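Local coordinates for protein putative cytochrome P450 YjiB (Bacillus subtilis subsp. subtilis, PDB 4RM4) that probably acts as a heme-dependent monooxygenase that inserts oxygen from molecular oxygen into organic substrates, at residues 140-145 with 153-158; 163-168 with 236-241. All coordinates share one frame; numbering follows the deposited sequence.

Both contacts use helix 155-165, one near each end. Contact 1 sets its first turn against helix 138-147 and is largely buried, well away from the centre of the chain. Contact 2 sets its far end against helix 226-257 and is partly buried, with Val238 exposed, yet it lies nearer the centre of the chain. Both border the heme, contact 1 through Ile144 and contact 2 through Leu236, Ala239 and Gly240. Contact 1 mixes an aromatic ring, a thioether and a serine hydroxyl. Contact 2 is purely aliphatic between its segments. The two meet at Ile144, which packs on Leu237 and Asn241.

Contact 1 (140-145 with 153-158); sequences PVIVIS and AHMEQF
Ser145, near the end of helix 138-147, meets Met155 and Phe158, both from the first turn of helix 155-165. The serine CB lies 3.6 Å from Phe158 CE2 and equally near Phe158 CD2. It approaches the ring obliquely. From CB the hydroxyl turns away from the ring. Its chi1 of 79° swings Ser145 OG back over the preceding turn of its own helix, where it donates to Ile142 O at 2.9 Å. The donor stands 30° from the plane of that carbonyl. Ser145 OG also lies close to the end of Met155, with Met155 CE at 3.0 Å and Met155 SD at 3.1 Å. This is very tight for a hydroxyl beside a thioether, so its fine detail is doubtful. The methionine chain is bent at both chi2 and chi3, which curls its methyl back toward helix 138-147. The same Met155 CE also touches Ile142 CG2 at 4.3 Å. Ile144 CG2 reaches Phe158 CE2 at 4.3 Å, at the ring edge and near its plane. With an alanine here in place of Ser145, Ile142 O would probably be left without this side-chain donor, and a small gap would probably open beside Met155. Val150, in the connection between the helices, touches both Ser145 and Phe158. By their place in the chain, helices 138-147 and 155-165 match helices E and F of the P450 fold. Beyond the contact, Val143 packs on helix 102-123, Pro140 on helices 226-257 and 352-369, and Ile144 reaches the heme.

Contact 2 (163-168 with 236-241); sequences DLLVST and LLVAGN. With HEM (protoporphyrin IX containing Fe), chain B.
Leu165, toward the end of helix 155-165 (helix F), packs on Leu237 and Val238 of helix I, the long P450 helix that crosses over the heme. One branch of the leucine does the touching. Its CG stands beside the backbone N and chi2 is -178°, so CD1 is carried straight out toward helix 226-257. Leu165 CD1 ends 3.7 Å from Leu237 CB and 3.9 Å from Leu237 CD1. The two leucine side chains cross obliquely. On the neighbouring residue, Val238 CG2 lies 4.0 Å from the same Leu165 CD1. A single methyl thus bears on two consecutive residues of the helix. Leu237 is buried and also touches Phe158 and Ser162 of helix 155-165 and Leu191 of helix 177-204. Nearby, Ser167 OG donates to Leu164 O at 3.0 Å. Residues 236-241 present a different side to the porphyrin. Gly240 CA comes 3.3 Å from heme C2C. Ala239 CB lies 3.6 Å from heme C1D, and Leu236 CD2 rests on the vinyl carbon CAC of the heme. A water ligand of the iron, 2.4 Å from heme FE, sits close to Ala239 O. That carbonyl also takes a hydrogen bond from Thr243. The sequence Ala239-Gly240-Asn241 with the threonines that follow fits the signature of this helix that lines the oxygen-binding side of P450 enzymes. Helix F lying over helix I, and leading into the F-G loop, is typical of the roof of the P450 active site.

Contact 1 (140-145 with 153-158)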
loop_
_atom_site.group_PDB
_atom_site.type_symbol
_atom_site.label_atom_id
_atom_site.label_comp_id
_atom_site.label_asym_id
_atom_site.label_seq_id
_atom_site.Cartn_x
_atom_site.Cartn_y
_atom_site.Cartn_z
ATOM N N PRO A 140 -7.778 -0.157 8.125
ATOM C CA PRO A 140 -6.705 -1.150 7.938
ATOM C C PRO A 140 -5.948 -1.469 9.225
ATOM O O PRO A 140 -5.427 -2.582 9.391
ATOM C CB PRO A 140 -5.761 -0.469 6.939
ATOM C CG PRO A 140 -6.646 0.500 6.194
ATOM C CD PRO A 140 -7.598 1.013 7.242
ATOM N N VAL A 141 -5.860 -0.485 10.112
ATOM C CA VAL A 141 -5.204 -0.674 11.404
ATOM C C VAL A 141 -5.949 -1.672 12.271
ATOM O O VAL A 141 -5.337 -2.566 12.865
ATOM C CB VAL A 141 -5.074 0.658 12.163
ATOM C CG1 VAL A 141 -4.515 0.421 13.573
ATOM C CG2 VAL A 141 -4.193 1.628 11.372
ATOM N N ILE A 142 -7.269 -1.518 12.351
ATOM C CA ILE A 142 -8.078 -2.453 13.114
ATOM C C ILE A 142 -7.973 -3.845 12.522
ATOM O O ILE A 142 -7.814 -4.825 13.241
ATOM C CB ILE A 142 -9.556 -2.055 13.150
ATOM C CG1 ILE A 142 -9.712 -0.669 13.780
ATOM C CG2 ILE A 142 -10.351 -3.080 13.959
ATOM C CD1 ILE A 142 -11.138 -0.139 13.696
ATOM N N VAL A 143 -8.054 -3.928 11.197
ATOM C CA VAL A 143 -7.968 -5.222 10.537
ATOM C C VAL A 143 -6.649 -5.932 10.825
ATOM O O VAL A 143 -6.645 -7.104 11.173
ATOM C CB VAL A 143 -8.176 -5.103 9.010
ATOM C CG1 VAL A 143 -7.857 -6.419 8.323
ATOM C CG2 VAL A 143 -9.620 -4.679 8.711
ATOM N N ILE A 144 -5.531 -5.226 10.678
ATOM C CA ILE A 144 -4.226 -5.873 10.818
ATOM C C ILE A 144 -3.946 -6.232 12.280
ATOM O O ILE A 144 -3.274 -7.227 12.588
ATOM C CB ILE A 144 -3.079 -5.000 10.247
ATOM C CG1 ILE A 144 -1.854 -5.869 9.958
ATOM C CG2 ILE A 144 -2.757 -3.831 11.174
ATOM C CD1 ILE A 144 -2.095 -6.922 8.863
ATOM N N SER A 145 -4.470 -5.430 13.194
ATOM C CA SER A 145 -4.257 -5.750 14.601
ATOM C C SER A 145 -4.929 -7.086 14.922
ATOM O O SER A 145 -4.356 -7.923 15.612
ATOM C CB SER A 145 -4.776 -4.639 15.518
ATOM O OG SER A 145 -6.182 -4.715 15.660
ATOM N N ALA A 153 -7.702 -5.982 24.467
ATOM C CA ALA A 153 -7.455 -5.074 25.582
ATOM C C ALA A 153 -6.131 -4.316 25.439
ATOM O O ALA A 153 -5.643 -3.727 26.400
ATOM C CB ALA A 153 -7.511 -5.817 26.909
ATOM N N HIS A 154 -5.561 -4.316 24.238
ATOM C CA HIS A 154 -4.329 -3.564 23.991
ATOM C C HIS A 154 -4.367 -2.786 22.682
ATOM O O HIS A 154 -3.337 -2.342 22.173
ATOM C CB HIS A 154 -3.115 -4.484 24.035
ATOM C CG HIS A 154 -2.774 -4.951 25.416
ATOM N ND1 HIS A 154 -2.808 -4.112 26.509
ATOM C CD2 HIS A 154 -2.411 -6.167 25.885
ATOM C CE1 HIS A 154 -2.471 -4.791 27.592
ATOM N NE2 HIS A 154 -2.228 -6.041 27.241
ATOM N N MET A 155 -5.578 -2.592 22.175
ATOM C CA MET A 155 -5.794 -1.921 20.906
ATOM C C MET A 155 -5.300 -0.472 20.793
ATOM O O MET A 155 -4.842 -0.076 19.725
ATOM C CB MET A 155 -7.269 -2.007 20.513
ATOM C CG MET A 155 -7.699 -3.417 20.141
ATOM S SD MET A 155 -6.937 -3.958 18.596
ATOM C CE MET A 155 -7.790 -2.904 17.417
ATOM N N GLU A 156 -5.395 0.325 21.862
ATOM C CA GLU A 156 -5.003 1.743 21.754
ATOM C C GLU A 156 -3.498 1.929 21.666
ATOM O O GLU A 156 -3.001 2.797 20.947
ATOM C CB GLU A 156 -5.549 2.591 22.903
ATOM C CG GLU A 156 -4.984 4.024 22.916
ATOM C CD GLU A 156 -5.191 4.773 21.588
ATOM O OE1 GLU A 156 -6.289 4.670 20.994
ATOM O OE2 GLU A 156 -4.248 5.471 21.138
ATOM N N GLN A 157 -2.775 1.112 22.414
ATOM C CA GLN A 157 -1.327 1.174 22.427
ATOM C C GLN A 157 -0.829 0.816 21.036
ATOM O O GLN A 157 0.137 1.380 20.527
ATOM C CB GLN A 157 -0.811 0.165 23.449
ATOM C CG GLN A 157 0.630 0.337 23.848
ATOM C CD GLN A 157 1.022 -0.649 24.933
ATOM O OE1 GLN A 157 0.252 -1.553 25.277
ATOM N NE2 GLN A 157 2.217 -0.478 25.483
ATOM N N PHE A 158 -1.508 -0.139 20.422
ATOM C CA PHE A 158 -1.141 -0.596 19.092
ATOM C C PHE A 158 -1.424 0.475 18.044
ATOM O O PHE A 158 -0.587 0.767 17.199
ATOM C CB PHE A 158 -1.908 -1.869 18.760
ATOM C CG PHE A 158 -1.367 -2.600 17.577
ATOM C CD1 PHE A 158 -0.216 -3.350 17.691
ATOM C CD2 PHE A 158 -2.002 -2.533 16.363
ATOM C CE1 PHE A 158 0.296 -4.027 16.600
ATOM C CE2 PHE A 158 -1.500 -3.216 15.270
ATOM C CZ PHE A 158 -0.352 -3.967 15.402
#

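Contact 2 (163-168 with 236-241)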
loop_
_atom_site.group_PDB
_atom_site.type_symbol
_atom_site.label_atom_id
_atom_site.label_comp_id
_atom_site.label_asym_id
_atom_site.label_seq_id
_atom_site.Cartn_x
_atom_site.Cartn_y
_atom_site.Cartn_z
ATOM N N ASP A 163 0.278 5.028 14.393
ATOM C CA ASP A 163 0.297 6.460 14.086
ATOM C C ASP A 163 1.716 6.980 13.967
ATOM O O ASP A 163 2.039 7.754 13.063
ATOM C CB ASP A 163 -0.433 7.266 15.163
ATOM C CG ASP A 163 -1.918 7.046 15.138
ATOM O OD1 ASP A 163 -2.425 6.555 14.103
ATOM O OD2 ASP A 163 -2.582 7.362 16.147
ATOM N N LEU A 164 2.559 6.561 14.901
ATOM C CA LEU A 164 3.947 6.978 14.918
ATOM C C LEU A 164 4.681 6.496 13.680
ATOM O O LEU A 164 5.622 7.136 13.221
ATOM C CB LEU A 164 4.644 6.447 16.172
ATOM C CG LEU A 164 4.372 7.231 17.453
ATOM C CD1 LEU A 164 4.761 6.418 18.686
ATOM C CD2 LEU A 164 5.116 8.556 17.405
ATOM N N LEU A 165 4.254 5.358 13.144
ATOM C CA LEU A 165 4.921 4.779 11.983
ATOM C C LEU A 165 4.772 5.636 10.730
ATOM O O LEU A 165 5.602 5.561 9.823
ATOM C CB LEU A 165 4.407 3.362 11.716
ATOM C CG LEU A 165 5.011 2.273 12.595
ATOM C CD1 LEU A 165 4.461 0.909 12.192
ATOM C CD2 LEU A 165 6.525 2.314 12.482
ATOM N N VAL A 166 3.714 6.440 10.678
ATOM C CA VAL A 166 3.452 7.280 9.511
ATOM C C VAL A 166 3.578 8.771 9.814
ATOM O O VAL A 166 3.059 9.608 9.071
ATOM C CB VAL A 166 2.057 7.017 8.924
ATOM C CG1 VAL A 166 1.885 5.535 8.614
ATOM C CG2 VAL A 166 0.973 7.507 9.878
ATOM N N SER A 167 4.261 9.102 10.905
ATOM C CA SER A 167 4.494 10.495 11.256
ATOM C C SER A 167 5.623 11.057 10.401
ATOM O O SER A 167 6.571 10.347 10.061
ATOM C CB SER A 167 4.814 10.645 12.747
ATOM O OG SER A 167 6.058 10.052 13.081
ATOM N N THR A 168 5.511 12.334 10.056
ATOM C CA THR A 168 6.475 12.980 9.175
ATOM C C THR A 168 7.745 13.372 9.925
ATOM O O THR A 168 7.691 13.720 11.107
ATOM C CB THR A 168 5.872 14.238 8.533
ATOM O OG1 THR A 168 5.634 15.220 9.549
ATOM C CG2 THR A 168 4.557 13.904 7.841
ATOM N N LEU A 236 4.420 -5.477 8.020
ATOM C CA LEU A 236 3.017 -5.538 7.649
ATOM C C LEU A 236 2.290 -4.220 7.938
ATOM O O LEU A 236 1.441 -3.803 7.168
ATOM C CB LEU A 236 2.304 -6.698 8.344
ATOM C CG LEU A 236 2.836 -8.092 8.004
ATOM C CD1 LEU A 236 1.903 -9.138 8.622
ATOM C CD2 LEU A 236 2.984 -8.305 6.491
ATOM N N LEU A 237 2.610 -3.587 9.065
ATOM C CA LEU A 237 2.064 -2.273 9.378
ATOM C C LEU A 237 2.610 -1.225 8.427
ATOM O O LEU A 237 1.855 -0.435 7.859
ATOM C CB LEU A 237 2.440 -1.858 10.807
ATOM C CG LEU A 237 2.302 -2.949 11.863
ATOM C CD1 LEU A 237 2.540 -2.342 13.254
ATOM C CD2 LEU A 237 0.958 -3.618 11.783
ATOM N N VAL A 238 3.930 -1.228 8.257
ATOM C CA VAL A 238 4.619 -0.223 7.447
ATOM C C VAL A 238 4.180 -0.298 5.987
ATOM O O VAL A 238 3.889 0.725 5.361
ATOM C CB VAL A 238 6.173 -0.361 7.568
ATOM C CG1 VAL A 238 6.911 0.575 6.609
ATOM C CG2 VAL A 238 6.623 -0.070 9.023
ATOM N N ALA A 239 4.077 -1.519 5.473
ATOM C CA ALA A 239 3.742 -1.753 4.067
ATOM C C ALA A 239 2.250 -1.671 3.768
ATOM O O ALA A 239 1.852 -1.347 2.638
ATOM C CB ALA A 239 4.289 -3.111 3.622
ATOM N N GLY A 240 1.429 -1.963 4.774
ATOM C CA GLY A 240 0.013 -2.211 4.560
ATOM C C GLY A 240 -0.977 -1.197 5.101
ATOM O O GLY A 240 -2.061 -1.050 4.554
ATOM N N ASN A 241 -0.642 -0.503 6.184
ATOM C CA ASN A 241 -1.634 0.384 6.796
ATOM C C ASN A 241 -2.008 1.565 5.899
ATOM O O ASN A 241 -3.161 1.726 5.484
ATOM C CB ASN A 241 -1.123 0.940 8.127
ATOM C CG ASN A 241 -1.144 -0.086 9.249
ATOM O OD1 ASN A 241 -1.549 -1.216 9.061
ATOM N ND2 ASN A 241 -0.692 0.325 10.425
HETATM C CHA HEM B . 5.338 -5.224 -1.285
HETATM C CHB HEM B . 2.044 -2.017 -2.792
HETATM C CHC HEM B . -0.916 -3.321 0.856
HETATM C CHD HEM B . 2.575 -6.159 2.657
HETATM C C1A HEM B . 4.691 -4.268 -2.043
HETATM C C2A HEM B . 5.147 -3.715 -3.302
HETATM C C3A HEM B . 4.238 -2.829 -3.720
HETATM C C4A HEM B . 3.168 -2.800 -2.750
HETATM C CMA HEM B . 4.302 -1.976 -5.017
HETATM C CAA HEM B . 6.451 -4.086 -4.051
HETATM C CBA HEM B . 7.642 -3.370 -3.440
HETATM C CGA HEM B . 8.867 -3.480 -4.320
HETATM O O1A HEM B . 9.890 -2.852 -3.945
HETATM O O2A HEM B . 8.821 -4.173 -5.369
HETATM C C1B HEM B . 0.964 -2.134 -1.952
HETATM C C2B HEM B . -0.319 -1.485 -2.151
HETATM C C3B HEM B . -1.120 -1.832 -1.134
HETATM C C4B HEM B . -0.396 -2.732 -0.269
HETATM C CMB HEM B . -0.647 -0.552 -3.336
HETATM C CAB HEM B . -2.594 -1.451 -0.865
HETATM C CBB HEM B . -3.372 -1.005 -1.852
HETATM C C1C HEM B . -0.242 -4.223 1.636
HETATM C C2C HEM B . -0.774 -4.921 2.792
HETATM C C3C HEM B . 0.201 -5.700 3.276
HETATM C C4C HEM B . 1.366 -5.525 2.453
HETATM C CMC HEM B . -2.222 -4.750 3.300
HETATM C CAC HEM B . 0.206 -6.652 4.497
HETATM C CBC HEM B . -0.735 -6.667 5.445
HETATM C C1D HEM B . 3.643 -6.151 1.789
HETATM C C2D HEM B . 4.872 -6.853 2.027
HETATM C C3D HEM B . 5.746 -6.570 0.799
HETATM C C4D HEM B . 4.943 -5.723 -0.061
HETATM C CMD HEM B . 5.213 -7.710 3.261
HETATM C CAD HEM B . 7.176 -7.100 0.541
HETATM C CBD HEM B . 7.056 -8.409 -0.244
HETATM C CGD HEM B . 8.428 -8.917 -0.619
HETATM O O1D HEM B . 8.534 -10.119 -0.986
HETATM O O2D HEM B . 9.396 -8.118 -0.520
HETATM N NA HEM B . 3.481 -3.675 -1.738
HETATM N NB HEM B . 0.873 -2.876 -0.786
HETATM N NC HEM B . 1.071 -4.610 1.456
HETATM N ND HEM B . 3.716 -5.515 0.563
HETATM FE FE HEM B . 2.237 -4.284 -0.219
HETATM O O HOH W 1 3.196 -2.272 0.769
#